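Local atomic coordinates of thiamine pyrophosphokinase (Candida albicans, PDB entry 2G9Z), a protein that catalyses the transfer of a diphosphate group from ATP to thiamine, which yields thiamine diphosphate. Residues G215-D218 and Q219-S223; N154-T157 and K158-C162; I87-D91 and G92-S96; D121-V124 and G125-S129. All coordinates share one frame; numbering follows the deposited sequence.

The four contacts come together around the diphosphate end of VNP, an imido-linked analogue of thiamine diphosphate. Contacts 2, 3 and 4 share one magnesium ion (chain C), held by D91, D126, D128 and D155. Contacts 3 and 4 are closest, with centres about 7 Å apart, and they lie on the neighbouring strands 86-90 and 122-125. Contact 2 starts a helix packed on these strands, its centre about 9 Å from that of contact 4. Contact 1 stands off, about 14 Å from contact 2 between centres, but its R216 reaches the outer phosphate. Q222 CG of contact 1 still packs on N154 ND2 of contact 2 at 3.4 Å.

Contact 1: residues G215-D218 and Q219-S223; sequences GRFD and QTVQS. With VNP (3-[(4-amino-2-methylpyrimidin-5-yl)methyl]-5-(2-{[hydroxy(phosphonoamino)phosphoryl]oxy}ethyl)-4-methyl-1,3-thiazol-3-I um), chain H.
R216 CB lies beside the side chain of Q219, one turn further on. From there the arginine chain leaves the helix through CG and CD, then bends at chi3 (66°). The bend brings the guanidinium side-on to D218. R216 NE gives D218 OD1 a bond of 2.6 Å, almost in the guanidinium plane and onto the syn lone pair. R216 NH2 donates to D218 OD2 at 2.8 Å, a little more tilted. The salt bridge is therefore two-pronged, and it fixes the rotation of the guanidinium. At the tip, R216 NH1 donates to VNP O3G at 2.7 Å, and R216 NH2 adds a weak bond to the same oxygen. D218 is the second-shell residue that positions the phosphate-binding arginine. Its carboxylate is also bonded by S314 N and N334 ND2 of the second subunit, so this pocket lies at the subunit interface.

R216 is the N-cap residue of helix 217-233, which follows strand 205-210 and leads to strand 237-242 in a beta-alpha-beta unit. Its carbonyl O accepts from T220 N at 3.2 Å and more weakly from Q219 N. On another side of the helix V221 CG2 sits over one face of the F217 ring, 4.0 Å from its centroid and toward the rim, in a CH-pi contact. Two waters meet at T220 OG1. Water 1 also accepts from G215 N at 2.8 Å, and water 2 donates to G215 O. Further along, S223 N and S223 OG reach Q219 O from opposite faces of its carbonyl plane.

Contact 2: residues N154-T157 and K158-C162; sequences NDFT and KSIHC. With MG (magnesium ion), chain C; VNP (3-[(4-amino-2-methylpyrimidin-5-yl)methyl]-5-(2-{[hydroxy(phosphonoamino)phosphoryl]oxy}ethyl)-4-methyl-1,3-thiazol-3-I um), chain H.
D155 O is gripped by two donors of S159. S159 N comes to D155 O at 3.0 Å and S159 OG at 2.9 Å, from opposite faces of the carbonyl plane. The serine hydroxyl is thus turned back on its own helix. Just before D155, at the N-cap position, N154 OD1 caps the helix. T157 N meets N154 OD1 in a nearly straight bond of 2.7 Å, and T157 OG1 adds a longer one from above the amide plane. The cap depends on chi1 of N154 (64°), which sets CG between the backbone N and the carbonyl carbon. I160 CG1 lies over one face of the F156 ring, 3.7 Å from F156 CE2. T157 CG2 rests off-centre over the H161 ring. K158 runs extended past N154 O, and its NZ bonds to Q148 O and S150 O. D155 N donates to VNP O2B at 2.7 Å, while D155 OD2 binds magnesium (chain C) at 2.2 Å. The positive end of the helix dipole would probably help to hold the phosphate. This is a capped helix N-terminus at the diphosphate and metal site of the thiamine pyrophosphokinase catalytic domain.

Contact 3: residues I87-D91 and G92-S96; sequences IVCAD and GGANS. With MG (magnesium ion), chain C.
A type II' beta turn from A90 to G93 joins strand 86-90 to helix 93-100 and carries a metal ligand, D91. The turn closes with G93 N donating to A90 O at 2.8 Å. The bond is straight at the hydrogen (168°), but the donor stands well above the carbonyl plane. A second bond follows at once, A94 N to D91 O at 2.9 Å. Together they fold the chain back sharply. D91 has a positive phi (43°), as the second position of this turn requires.

The reversal lays the first helical residues against the end of the strand. C89 CB approaches A94 N at 3.7 Å and A94 CB at 4.2 Å. C89 SG sits near G93 O. A94 CB also rests on D91 O, at 3.4 Å.

D91 points into the active site. Its CG is anti to the backbone N (chi1 -166°), and D91 OD2 binds magnesium (chain C) at 2.3 Å. Water 3 is another ligand of this ion. The carboxylate is held in place by backbone N-H groups of the loop that follows the neighbouring strand 122-125: OD1 accepts from I130 N, and OD2 from S129 N.

Strand 86-90 runs between the parallel strands 64-68 and 122-125. V88 and A90 pack on helix 155-170, whereas A94 and N95 touch helix 132-139.

Contact 4: residues D121-V124 and G125-S129; sequences DYIV and GDFDS. With MG (magnesium ion), chain C; MG (magnesium ion), chain D; VNP (3-[(4-amino-2-methylpyrimidin-5-yl)methyl]-5-(2-{[hydroxy(phosphonoamino)phosphoryl]oxy}ethyl)-4-methyl-1,3-thiazol-3-I um), chain H.
I123 lays its CG2 methyl against the F127 ring, 3.7 Å from F127 CE1, and the two side chains cross at about a right angle. The ring edge meets the strand as well. I123 O lies in the ring plane, 3.5 Å from F127 CZ, and V124 C approaches F127 CE1. G125 O stands over the centre of one ring face. F127 thus folds back on the end of strand 122-125, with a positive phi (58°) that helps the loop to turn. Its ring also touches strand 144-147.

The turn presents D126 and D128, one on each side of F127 in sequence, to the metals. This is a DxD pattern after a strand. The matching first torsions (chi1 51° for D126, 52° for D128) turn both carboxylates the same way relative to their own backbones, and each bridges the two magnesium ions. The OD1 atoms go to the chain C ion, with D128 OD1 at 2.3 Å. The OD2 atoms go to the chain D ion, D126 OD2 at 2.2 Å and D128 OD2 at 2.1 Å. D91 and D155 complete the protein ligands of the first ion.

VNP O1B binds both metals, each at 2.2 Å. VNP O2G joins the chain D ion at 2.1 Å, so the diphosphate chelates this magnesium through both of its phosphorus groups. The two ions would probably offset the negative charge of the diphosphate and draw electron density from the shared oxygen O1B.

Contact 1: residues G215-D218 and Q219-S223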
# COMPACT_ATOMS: atom_id res chain seq x y z
N GLY A 215 -4.30 0.34 5.73
CA GLY A 215 -4.01 0.66 7.12
C GLY A 215 -2.51 0.78 7.31
O GLY A 215 -1.83 1.41 6.50
N ARG A 216 -1.99 0.19 8.38
CA ARG A 216 -0.56 0.24 8.64
C ARG A 216 0.11 -0.36 7.40
O ARG A 216 -0.25 -1.44 6.94
CB ARG A 216 -0.24 -0.59 9.88
CG ARG A 216 0.93 -0.07 10.70
CD ARG A 216 1.10 -0.93 11.94
NE ARG A 216 1.51 -2.29 11.58
CZ ARG A 216 1.23 -3.36 12.31
NH1 ARG A 216 0.54 -3.24 13.44
NH2 ARG A 216 1.66 -4.55 11.92
N PHE A 217 1.08 0.37 6.85
CA PHE A 217 1.75 -0.05 5.62
C PHE A 217 2.41 -1.43 5.61
O PHE A 217 2.36 -2.13 4.60
CB PHE A 217 2.77 1.00 5.20
CG PHE A 217 3.16 0.91 3.76
CD1 PHE A 217 2.19 1.02 2.77
CD2 PHE A 217 4.48 0.69 3.39
CE1 PHE A 217 2.53 0.91 1.42
CE2 PHE A 217 4.83 0.58 2.04
CZ PHE A 217 3.85 0.69 1.06
N ASP A 218 3.04 -1.84 6.72
CA ASP A 218 3.68 -3.15 6.73
C ASP A 218 2.63 -4.26 6.60
O ASP A 218 2.93 -5.34 6.08
CB ASP A 218 4.53 -3.34 7.99
CG ASP A 218 3.71 -3.29 9.27
OD1 ASP A 218 3.04 -2.28 9.52
OD2 ASP A 218 3.76 -4.27 10.05
N GLN A 219 1.42 -3.98 7.07
CA GLN A 219 0.31 -4.93 6.98
C GLN A 219 -0.12 -5.03 5.52
O GLN A 219 -0.41 -6.11 5.01
CB GLN A 219 -0.86 -4.45 7.83
CG GLN A 219 -2.18 -5.14 7.53
CD GLN A 219 -3.38 -4.45 8.16
OE1 GLN A 219 -4.52 -4.87 7.98
NE2 GLN A 219 -3.11 -3.39 8.91
N THR A 220 -0.17 -3.89 4.85
CA THR A 220 -0.54 -3.84 3.45
C THR A 220 0.46 -4.66 2.64
O THR A 220 0.07 -5.49 1.83
CB THR A 220 -0.55 -2.39 2.93
OG1 THR A 220 -1.62 -1.68 3.55
CG2 THR A 220 -0.72 -2.36 1.41
N VAL A 221 1.74 -4.42 2.89
CA VAL A 221 2.77 -5.14 2.16
C VAL A 221 2.74 -6.63 2.46
O VAL A 221 2.86 -7.45 1.55
CB VAL A 221 4.17 -4.55 2.46
CG1 VAL A 221 5.26 -5.41 1.83
CG2 VAL A 221 4.24 -3.13 1.91
N GLN A 222 2.57 -7.00 3.73
CA GLN A 222 2.52 -8.41 4.08
C GLN A 222 1.35 -9.08 3.36
O GLN A 222 1.47 -10.21 2.89
CB GLN A 222 2.38 -8.60 5.59
CG GLN A 222 2.61 -10.04 6.03
CD GLN A 222 4.01 -10.53 5.67
OE1 GLN A 222 5.00 -10.19 6.33
NE2 GLN A 222 4.10 -11.33 4.62
N SER A 223 0.22 -8.39 3.27
CA SER A 223 -0.96 -8.96 2.60
C SER A 223 -0.65 -9.25 1.14
O SER A 223 -1.00 -10.30 0.61
CB SER A 223 -2.15 -8.00 2.70
OG SER A 223 -2.57 -7.85 4.04
O2G VNP H . 0.58 -7.37 16.53
PG VNP H . -0.01 -6.56 15.28
O3G VNP H . 0.95 -5.52 14.82
O1G VNP H . -1.39 -5.91 15.78
N3B VNP H . -0.37 -7.62 14.10
PB VNP H . -0.81 -9.08 14.65
O2B VNP H . -1.26 -9.90 13.50
O1B VNP H . -1.76 -8.89 15.76
O1 VNP H . 0.55 -9.71 15.25
C7 VNP H . 1.73 -9.95 14.48
C12 VNP H . 2.45 -11.12 15.16
C11 VNP H . 3.81 -11.52 14.59
C10 VNP H . 5.01 -10.66 15.01
CM4 VNP H . 5.09 -9.95 16.36
S1 VNP H . 4.02 -11.51 12.78
C9 VNP H . 5.72 -11.10 12.89
N5 VNP H . 5.97 -10.57 14.08
C7A VNP H . 7.21 -9.82 14.36
C5A VNP H . 8.40 -10.26 13.51
C6A VNP H . 8.92 -9.31 12.64
N1A VNP H . 10.02 -9.55 11.95
C2A VNP H . 10.66 -10.72 12.06
CM2 VNP H . 11.94 -10.95 11.26
N3A VNP H . 10.19 -11.67 12.87
C4A VNP H . 9.08 -11.47 13.60
N4A VNP H . 8.64 -12.44 14.39
O HOH W 1 -3.37 -2.27 5.87
O HOH W 2 -1.26 0.97 3.79

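Contact 2: residues N154-T157 and K158-C162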
# COMPACT_ATOMS: atom_id res chain seq x y z
N ASN A 154 1.20 -13.44 11.46
CA ASN A 154 0.23 -12.41 11.84
C ASN A 154 -1.20 -12.96 11.79
O ASN A 154 -1.43 -14.09 11.34
CB ASN A 154 0.35 -11.17 10.95
CG ASN A 154 0.02 -11.44 9.49
OD1 ASN A 154 -0.59 -12.46 9.15
ND2 ASN A 154 0.41 -10.53 8.62
N ASP A 155 -2.16 -12.16 12.23
CA ASP A 155 -3.55 -12.60 12.24
C ASP A 155 -4.07 -12.96 10.87
O ASP A 155 -4.93 -13.83 10.73
CB ASP A 155 -4.43 -11.53 12.86
CG ASP A 155 -4.04 -11.23 14.29
OD1 ASP A 155 -3.56 -12.16 14.98
OD2 ASP A 155 -4.23 -10.08 14.72
N PHE A 156 -3.57 -12.28 9.85
CA PHE A 156 -4.00 -12.55 8.48
C PHE A 156 -3.66 -13.98 8.10
O PHE A 156 -4.53 -14.74 7.67
CB PHE A 156 -3.30 -11.60 7.50
CG PHE A 156 -3.62 -11.89 6.06
CD1 PHE A 156 -4.80 -11.40 5.49
CD2 PHE A 156 -2.79 -12.68 5.29
CE1 PHE A 156 -5.13 -11.70 4.17
CE2 PHE A 156 -3.12 -13.00 3.97
CZ PHE A 156 -4.29 -12.50 3.41
N THR A 157 -2.39 -14.33 8.26
CA THR A 157 -1.92 -15.67 7.92
C THR A 157 -2.59 -16.74 8.76
O THR A 157 -3.00 -17.78 8.24
CB THR A 157 -0.39 -15.76 8.09
OG1 THR A 157 0.24 -14.81 7.21
CG2 THR A 157 0.11 -17.15 7.75
N LYS A 158 -2.72 -16.50 10.07
CA LYS A 158 -3.38 -17.46 10.94
C LYS A 158 -4.81 -17.69 10.47
O LYS A 158 -5.30 -18.82 10.52
CB LYS A 158 -3.37 -16.96 12.39
CG LYS A 158 -1.97 -16.93 13.00
CD LYS A 158 -1.92 -16.10 14.27
CE LYS A 158 -0.51 -16.06 14.83
NZ LYS A 158 -0.38 -15.22 16.04
N SER A 159 -5.46 -16.64 9.99
CA SER A 159 -6.83 -16.75 9.50
C SER A 159 -6.90 -17.56 8.20
O SER A 159 -7.80 -18.38 8.02
CB SER A 159 -7.44 -15.36 9.26
OG SER A 159 -7.66 -14.68 10.48
N ILE A 160 -5.95 -17.31 7.30
CA ILE A 160 -5.91 -18.04 6.04
C ILE A 160 -5.74 -19.53 6.34
O ILE A 160 -6.41 -20.38 5.75
CB ILE A 160 -4.74 -17.57 5.14
CG1 ILE A 160 -5.01 -16.15 4.63
CG2 ILE A 160 -4.54 -18.53 3.98
CD1 ILE A 160 -6.24 -16.04 3.72
N HIS A 161 -4.83 -19.85 7.25
CA HIS A 161 -4.60 -21.24 7.63
C HIS A 161 -5.88 -21.86 8.18
O HIS A 161 -6.20 -23.01 7.90
CB HIS A 161 -3.49 -21.31 8.68
CG HIS A 161 -2.11 -21.30 8.10
ND1 HIS A 161 -1.00 -20.91 8.82
CD2 HIS A 161 -1.66 -21.63 6.86
CE1 HIS A 161 0.07 -21.01 8.05
NE2 HIS A 161 -0.30 -21.44 6.86
N CYS A 162 -6.60 -21.08 8.98
CA CYS A 162 -7.86 -21.55 9.54
C CYS A 162 -8.84 -21.84 8.40
O CYS A 162 -9.57 -22.83 8.44
CB CYS A 162 -8.45 -20.49 10.47
SG CYS A 162 -10.16 -20.78 10.94
MG MG C . -3.74 -9.32 16.71
O2G VNP H . 0.58 -7.37 16.53
PG VNP H . -0.01 -6.56 15.28
O3G VNP H . 0.95 -5.52 14.82
O1G VNP H . -1.39 -5.91 15.78
N3B VNP H . -0.37 -7.62 14.10
PB VNP H . -0.81 -9.08 14.65
O2B VNP H . -1.26 -9.90 13.50
O1B VNP H . -1.76 -8.89 15.76
O1 VNP H . 0.55 -9.71 15.25
C7 VNP H . 1.73 -9.95 14.48
C12 VNP H . 2.45 -11.12 15.16
C11 VNP H . 3.81 -11.52 14.59
C10 VNP H . 5.01 -10.66 15.01
CM4 VNP H . 5.09 -9.95 16.36
S1 VNP H . 4.02 -11.51 12.78
C9 VNP H . 5.72 -11.10 12.89
N5 VNP H . 5.97 -10.57 14.08
C7A VNP H . 7.21 -9.82 14.36
C5A VNP H . 8.40 -10.26 13.51
C6A VNP H . 8.92 -9.31 12.64
N1A VNP H . 10.02 -9.55 11.95
C2A VNP H . 10.66 -10.72 12.06
CM2 VNP H . 11.94 -10.95 11.26
N3A VNP H . 10.19 -11.67 12.87
C4A VNP H . 9.08 -11.47 13.60
N4A VNP H . 8.64 -12.44 14.39
O HOH W 3 -4.08 -7.21 15.70

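Contact 3: residues I87-D91 and G92-S96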
# COMPACT_ATOMS: atom_id res chain seq x y z
N ILE A 87 -17.43 -17.05 7.12
CA ILE A 87 -16.93 -15.72 7.44
C ILE A 87 -15.92 -15.84 8.57
O ILE A 87 -16.19 -16.47 9.59
CB ILE A 87 -18.06 -14.76 7.90
CG1 ILE A 87 -19.07 -14.53 6.77
CG2 ILE A 87 -17.45 -13.42 8.31
CD1 ILE A 87 -20.10 -15.63 6.62
N VAL A 88 -14.75 -15.23 8.39
CA VAL A 88 -13.69 -15.26 9.40
C VAL A 88 -13.23 -13.86 9.78
O VAL A 88 -12.98 -13.03 8.91
CB VAL A 88 -12.46 -16.02 8.87
CG1 VAL A 88 -11.35 -16.01 9.92
CG2 VAL A 88 -12.83 -17.44 8.48
N CYS A 89 -13.13 -13.60 11.08
CA CYS A 89 -12.64 -12.31 11.56
C CYS A 89 -11.23 -12.51 12.09
O CYS A 89 -10.98 -13.40 12.91
CB CYS A 89 -13.51 -11.76 12.69
SG CYS A 89 -15.13 -11.17 12.21
N ALA A 90 -10.30 -11.70 11.61
CA ALA A 90 -8.93 -11.78 12.08
C ALA A 90 -8.82 -10.81 13.26
O ALA A 90 -8.76 -9.60 13.07
CB ALA A 90 -7.95 -11.37 10.97
N ASP A 91 -8.81 -11.36 14.48
CA ASP A 91 -8.71 -10.57 15.71
C ASP A 91 -9.57 -9.31 15.67
O ASP A 91 -10.79 -9.39 15.69
CB ASP A 91 -7.24 -10.19 15.96
CG ASP A 91 -7.00 -9.68 17.38
OD1 ASP A 91 -7.97 -9.50 18.13
OD2 ASP A 91 -5.84 -9.44 17.74
N GLY A 92 -8.92 -8.15 15.61
CA GLY A 92 -9.63 -6.88 15.58
C GLY A 92 -10.77 -6.80 14.58
O GLY A 92 -11.69 -5.99 14.74
N GLY A 93 -10.71 -7.62 13.54
CA GLY A 93 -11.77 -7.63 12.55
C GLY A 93 -13.13 -7.87 13.17
O GLY A 93 -14.16 -7.50 12.60
N ALA A 94 -13.15 -8.49 14.35
CA ALA A 94 -14.40 -8.76 15.04
C ALA A 94 -15.01 -7.44 15.52
O ALA A 94 -16.23 -7.25 15.46
CB ALA A 94 -14.17 -9.69 16.23
N ASN A 95 -14.16 -6.53 16.00
CA ASN A 95 -14.62 -5.22 16.46
C ASN A 95 -15.23 -4.48 15.28
O ASN A 95 -16.30 -3.88 15.39
CB ASN A 95 -13.45 -4.38 17.00
CG ASN A 95 -12.74 -5.03 18.17
OD1 ASN A 95 -13.32 -5.83 18.89
ND2 ASN A 95 -11.48 -4.66 18.37
N SER A 96 -14.53 -4.54 14.15
CA SER A 96 -14.98 -3.88 12.93
C SER A 96 -16.37 -4.39 12.55
O SER A 96 -17.25 -3.61 12.19
CB SER A 96 -13.99 -4.16 11.79
OG SER A 96 -12.68 -3.77 12.16
MG MG C . -3.74 -9.32 16.71
O HOH W 3 -4.08 -7.21 15.70

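Contact 4: residues D121-V124 and G125-S129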
# COMPACT_ATOMS: atom_id res chain seq x y z
N ASP A 121 -18.11 -17.29 11.56
CA ASP A 121 -17.84 -18.70 11.79
C ASP A 121 -16.61 -18.88 12.67
O ASP A 121 -16.61 -19.70 13.59
CB ASP A 121 -17.64 -19.41 10.46
CG ASP A 121 -18.91 -19.49 9.65
OD1 ASP A 121 -19.68 -20.45 9.84
OD2 ASP A 121 -19.16 -18.57 8.83
N TYR A 122 -15.56 -18.11 12.39
CA TYR A 122 -14.32 -18.19 13.15
C TYR A 122 -13.77 -16.81 13.48
O TYR A 122 -13.93 -15.86 12.71
CB TYR A 122 -13.24 -18.93 12.35
CG TYR A 122 -13.54 -20.36 11.96
CD1 TYR A 122 -13.15 -21.42 12.77
CD2 TYR A 122 -14.18 -20.65 10.75
CE1 TYR A 122 -13.37 -22.75 12.38
CE2 TYR A 122 -14.41 -21.96 10.35
CZ TYR A 122 -14.01 -23.00 11.17
OH TYR A 122 -14.23 -24.30 10.77
N ILE A 123 -13.11 -16.71 14.63
CA ILE A 123 -12.45 -15.48 15.05
C ILE A 123 -11.07 -15.98 15.46
O ILE A 123 -10.96 -16.76 16.41
CB ILE A 123 -13.13 -14.83 16.27
CG1 ILE A 123 -14.52 -14.32 15.88
CG2 ILE A 123 -12.27 -13.69 16.79
CD1 ILE A 123 -15.28 -13.69 17.03
N VAL A 124 -10.03 -15.57 14.75
CA VAL A 124 -8.69 -16.04 15.05
C VAL A 124 -7.60 -14.98 15.15
O VAL A 124 -7.75 -13.87 14.65
CB VAL A 124 -8.25 -17.15 14.03
CG1 VAL A 124 -9.39 -17.47 13.08
CG2 VAL A 124 -7.01 -16.73 13.27
N GLY A 125 -6.49 -15.34 15.80
CA GLY A 125 -5.37 -14.42 15.95
C GLY A 125 -4.80 -14.46 17.35
O GLY A 125 -5.17 -15.32 18.15
N ASP A 126 -3.90 -13.54 17.66
CA ASP A 126 -3.32 -13.50 19.00
C ASP A 126 -4.19 -12.73 19.98
O ASP A 126 -3.91 -12.68 21.17
CB ASP A 126 -1.91 -12.91 18.96
CG ASP A 126 -1.85 -11.59 18.24
OD1 ASP A 126 -2.92 -11.08 17.86
OD2 ASP A 126 -0.74 -11.07 18.06
N PHE A 127 -5.26 -12.13 19.45
CA PHE A 127 -6.22 -11.37 20.24
C PHE A 127 -5.71 -10.19 21.05
O PHE A 127 -6.13 -9.99 22.19
CB PHE A 127 -7.00 -12.32 21.16
CG PHE A 127 -7.75 -13.39 20.43
CD1 PHE A 127 -8.29 -13.15 19.17
CD2 PHE A 127 -7.95 -14.63 21.01
CE1 PHE A 127 -9.02 -14.13 18.50
CE2 PHE A 127 -8.67 -15.62 20.35
CZ PHE A 127 -9.21 -15.37 19.09
N ASP A 128 -4.83 -9.39 20.47
CA ASP A 128 -4.33 -8.22 21.18
C ASP A 128 -5.03 -6.95 20.70
O ASP A 128 -4.70 -5.85 21.13
CB ASP A 128 -2.82 -8.08 21.01
CG ASP A 128 -2.38 -8.13 19.56
OD1 ASP A 128 -3.23 -8.15 18.66
OD2 ASP A 128 -1.15 -8.15 19.34
N SER A 129 -6.02 -7.11 19.82
CA SER A 129 -6.77 -5.97 19.32
C SER A 129 -8.27 -6.14 19.57
O SER A 129 -8.95 -5.16 19.87
CB SER A 129 -6.50 -5.76 17.82
OG SER A 129 -7.02 -6.82 17.04
MG MG C . -3.74 -9.32 16.71
MG MG D . -0.40 -8.94 17.49
O2G VNP H . 0.58 -7.37 16.53
PG VNP H . -0.01 -6.56 15.28
O3G VNP H . 0.95 -5.52 14.82
O1G VNP H . -1.39 -5.91 15.78
N3B VNP H . -0.37 -7.62 14.10
PB VNP H . -0.81 -9.08 14.65
O2B VNP H . -1.26 -9.90 13.50
O1B VNP H . -1.76 -8.89 15.76
O1 VNP H . 0.55 -9.71 15.25
C7 VNP H . 1.73 -9.95 14.48
C12 VNP H . 2.45 -11.12 15.16
C11 VNP H . 3.81 -11.52 14.59
C10 VNP H . 5.01 -10.66 15.01
CM4 VNP H . 5.09 -9.95 16.36
S1 VNP H . 4.02 -11.51 12.78
C9 VNP H . 5.72 -11.10 12.89
N5 VNP H . 5.97 -10.57 14.08
C7A VNP H . 7.21 -9.82 14.36
C5A VNP H . 8.40 -10.26 13.51
C6A VNP H . 8.92 -9.31 12.64
N1A VNP H . 10.02 -9.55 11.95
C2A VNP H . 10.66 -10.72 12.06
CM2 VNP H . 11.94 -10.95 11.26
N3A VNP H . 10.19 -11.67 12.87
C4A VNP H . 9.08 -11.47 13.60
N4A VNP H . 8.64 -12.44 14.39
O HOH W 3 -4.08 -7.21 15.70